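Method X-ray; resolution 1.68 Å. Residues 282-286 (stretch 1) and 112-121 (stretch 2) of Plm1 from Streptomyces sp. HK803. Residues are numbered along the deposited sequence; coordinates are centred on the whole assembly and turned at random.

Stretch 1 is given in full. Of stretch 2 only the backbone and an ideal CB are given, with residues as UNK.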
# COMPACT_ATOMS: atom_id res chain seq x y z
N ASP A 282 14.21 6.52 -3.92
CA ASP A 282 13.89 7.89 -3.50
C ASP A 282 13.89 8.77 -4.75
O ASP A 282 14.94 9.24 -5.19
CB ASP A 282 14.95 8.35 -2.50
CG ASP A 282 14.75 9.79 -2.03
OD1 ASP A 282 13.69 10.38 -2.29
OD2 ASP A 282 15.69 10.32 -1.38
N VAL A 283 12.72 8.93 -5.35
CA VAL A 283 12.54 9.69 -6.59
C VAL A 283 11.24 10.48 -6.50
O VAL A 283 10.17 9.89 -6.33
CB VAL A 283 12.48 8.74 -7.82
CG1 VAL A 283 12.53 9.53 -9.13
CG2 VAL A 283 13.63 7.72 -7.75
N ARG A 284 11.31 11.80 -6.63
CA ARG A 284 10.11 12.63 -6.62
C ARG A 284 9.22 12.31 -7.80
O ARG A 284 9.69 11.84 -8.84
CB ARG A 284 10.46 14.13 -6.64
CG ARG A 284 11.31 14.63 -5.45
CD ARG A 284 10.70 14.45 -4.07
NE ARG A 284 11.46 13.50 -3.24
CZ ARG A 284 12.02 13.74 -2.05
NH1 ARG A 284 11.90 14.93 -1.44
NH2 ARG A 284 12.70 12.78 -1.43
N ILE A 285 7.92 12.60 -7.67
CA ILE A 285 6.96 12.37 -8.72
C ILE A 285 7.41 13.08 -10.00
O ILE A 285 7.29 12.51 -11.09
CB ILE A 285 5.55 12.88 -8.31
CG1 ILE A 285 4.94 11.91 -7.29
CG2 ILE A 285 4.63 13.06 -9.54
CD1 ILE A 285 3.77 12.49 -6.50
N ALA A 286 7.95 14.29 -9.84
CA ALA A 286 8.39 15.09 -10.99
C ALA A 286 9.49 14.41 -11.81
O ALA A 286 9.63 14.71 -12.99
CB ALA A 286 8.87 16.46 -10.54
N UNK A 112 -2.15 5.41 -2.83
CA UNK A 112 -0.77 5.38 -2.33
C UNK A 112 0.03 6.51 -2.92
O UNK A 112 0.72 7.24 -2.21
CB UNK A 112 -0.10 4.04 -2.65
N UNK A 113 -0.06 6.68 -4.24
CA UNK A 113 0.66 7.73 -4.93
C UNK A 113 0.12 9.12 -4.60
O UNK A 113 0.90 10.06 -4.39
CB UNK A 113 0.60 7.49 -6.44
N UNK A 114 -1.19 9.25 -4.54
CA UNK A 114 -1.85 10.53 -4.28
C UNK A 114 -1.46 11.13 -2.94
O UNK A 114 -1.24 12.32 -2.83
CB UNK A 114 -3.37 10.36 -4.34
N UNK A 115 -1.36 10.30 -1.91
CA UNK A 115 -0.85 10.77 -0.62
C UNK A 115 0.56 11.37 -0.72
O UNK A 115 0.86 12.39 -0.09
CB UNK A 115 -0.84 9.61 0.38
N UNK A 116 1.43 10.75 -1.51
CA UNK A 116 2.76 11.29 -1.76
C UNK A 116 2.67 12.63 -2.52
O UNK A 116 3.41 13.56 -2.22
CB UNK A 116 3.60 10.28 -2.55
N UNK A 117 1.75 12.73 -3.48
CA UNK A 117 1.51 14.00 -4.18
C UNK A 117 1.16 15.13 -3.20
O UNK A 117 1.65 16.26 -3.34
CB UNK A 117 0.38 13.83 -5.20
N UNK A 118 0.34 14.82 -2.19
CA UNK A 118 -0.01 15.79 -1.15
C UNK A 118 1.22 16.29 -0.40
O UNK A 118 1.29 17.48 -0.03
CB UNK A 118 -1.00 15.17 -0.16
N UNK A 119 2.18 15.41 -0.17
CA UNK A 119 3.40 15.78 0.56
C UNK A 119 4.43 16.52 -0.32
O UNK A 119 5.13 17.43 0.15
CB UNK A 119 4.04 14.52 1.15
N UNK A 120 4.50 16.17 -1.61
CA UNK A 120 5.48 16.78 -2.52
C UNK A 120 4.99 18.08 -3.15
O UNK A 120 5.81 18.92 -3.51
CB UNK A 120 5.84 15.79 -3.63
N UNK A 121 3.67 18.21 -3.29
CA UNK A 121 3.03 19.34 -3.96
C UNK A 121 1.94 19.90 -3.04
O UNK A 121 0.77 19.96 -3.41
CB UNK A 121 2.45 18.92 -5.31

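Stretch 2 runs as a helix from 112 to 120, with position 121 the first to leave helical angles, and it meets stretch 1 through the side chain of I285, packed on the helix, and through polar contacts at position 120. Position 112 has no atom of stretch 1 near its ideal CB, so the contact sets no preference; it is G112.

At 113 the CA-to-CB bond points sideways and the ideal CB touches nothing, but a long apolar side chain could still extend toward the end of I285. Leucine, isoleucine or methionine would serve. The residue is L113, whose CD2 lies 4.3 Å from I285 CD1.

Stretch 1 offers nothing within reach of the ideal CB at 114 or 115. The first points away and the second is out of reach, so many residues would fit as far as this contact goes; they are G114 and R115, the latter hydrogen-bonded elsewhere in the structure.

Position 116 points toward stretch 1, its ideal CB 4.5 Å from I285 CD1. A modest apolar side chain would suit, such as alanine, valine or isoleucine. V116 is found, with CG1 4.2 Å from I285 CD1.

At 117 the bond points sideways, yet the ideal CB is already 3.9 Å from I285 CD1, so a small residue suffices for contact: alanine is apt, and glycine or serine are conceivable. It is A117; its CB packs 3.8 Å from I285 CD1, and its CA is closer still, at 3.6 Å from the same methyl, so the isoleucine tip rests partly on the helix backbone.

Position 118 points away and 119 is out of reach, so stretch 1 does not discriminate there; they are G118 and L119.

Position 120 points toward stretch 1, facing the backbone N of I285 and the aliphatic and charged parts of R284. An acceptor on a side chain of some length is called for: glutamate or glutamine would reach, with the nearby arginine favouring the acid. The residue is E120. I285 N donates to E120 OE1 at 2.8 Å with a nearly straight angle of 167°. E120 OE2 lies 3.9 Å from R284 NE, a long salt bridge of charges alone, since the oxygen sits well out of the guanidinium plane; R284 NH2 also forms a salt bridge with D282 OD1, donating at 2.7 Å. Two waters extend the carboxylate's reach, one donating to both E120 OE2 and V283 O, the other donating to E120 OE1 and accepting from A286 N.

Position 121 points toward stretch 1 without an atom near its ideal CB, leaving the choice broad. L121 makes no close contact.

Stretch 2 (112-121) GLGRVAGLEL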
# COMPACT_ATOMS: atom_id res chain seq x y z
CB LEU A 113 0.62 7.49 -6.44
CG LEU A 113 1.55 8.41 -7.21
CD1 LEU A 113 2.26 7.59 -8.33
CD2 LEU A 113 0.80 9.60 -7.76
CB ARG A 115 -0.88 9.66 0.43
CG ARG A 115 -2.30 9.35 0.94
CD ARG A 115 -2.31 8.31 2.06
NE ARG A 115 -2.18 6.94 1.55
CZ ARG A 115 -3.20 6.15 1.23
NH1 ARG A 115 -4.46 6.53 1.39
NH2 ARG A 115 -2.96 4.94 0.76
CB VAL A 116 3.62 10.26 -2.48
CG1 VAL A 116 4.98 10.86 -2.80
CG2 VAL A 116 3.78 9.00 -1.61
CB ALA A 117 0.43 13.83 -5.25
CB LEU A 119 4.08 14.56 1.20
CG LEU A 119 3.21 13.78 2.17
CD1 LEU A 119 3.86 12.42 2.51
CD2 LEU A 119 3.00 14.62 3.43
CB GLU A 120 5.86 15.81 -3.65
CG GLU A 120 6.60 14.58 -3.14
CD GLU A 120 7.14 13.70 -4.24
OE1 GLU A 120 6.98 14.03 -5.44
OE2 GLU A 120 7.73 12.65 -3.87
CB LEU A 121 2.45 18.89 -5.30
CG LEU A 121 3.41 18.14 -6.22
CD1 LEU A 121 2.63 17.38 -7.32
CD2 LEU A 121 4.44 19.08 -6.80
O HOH W 1 7.77 10.34 -5.09
O HOH W 2 7.23 15.86 -7.52
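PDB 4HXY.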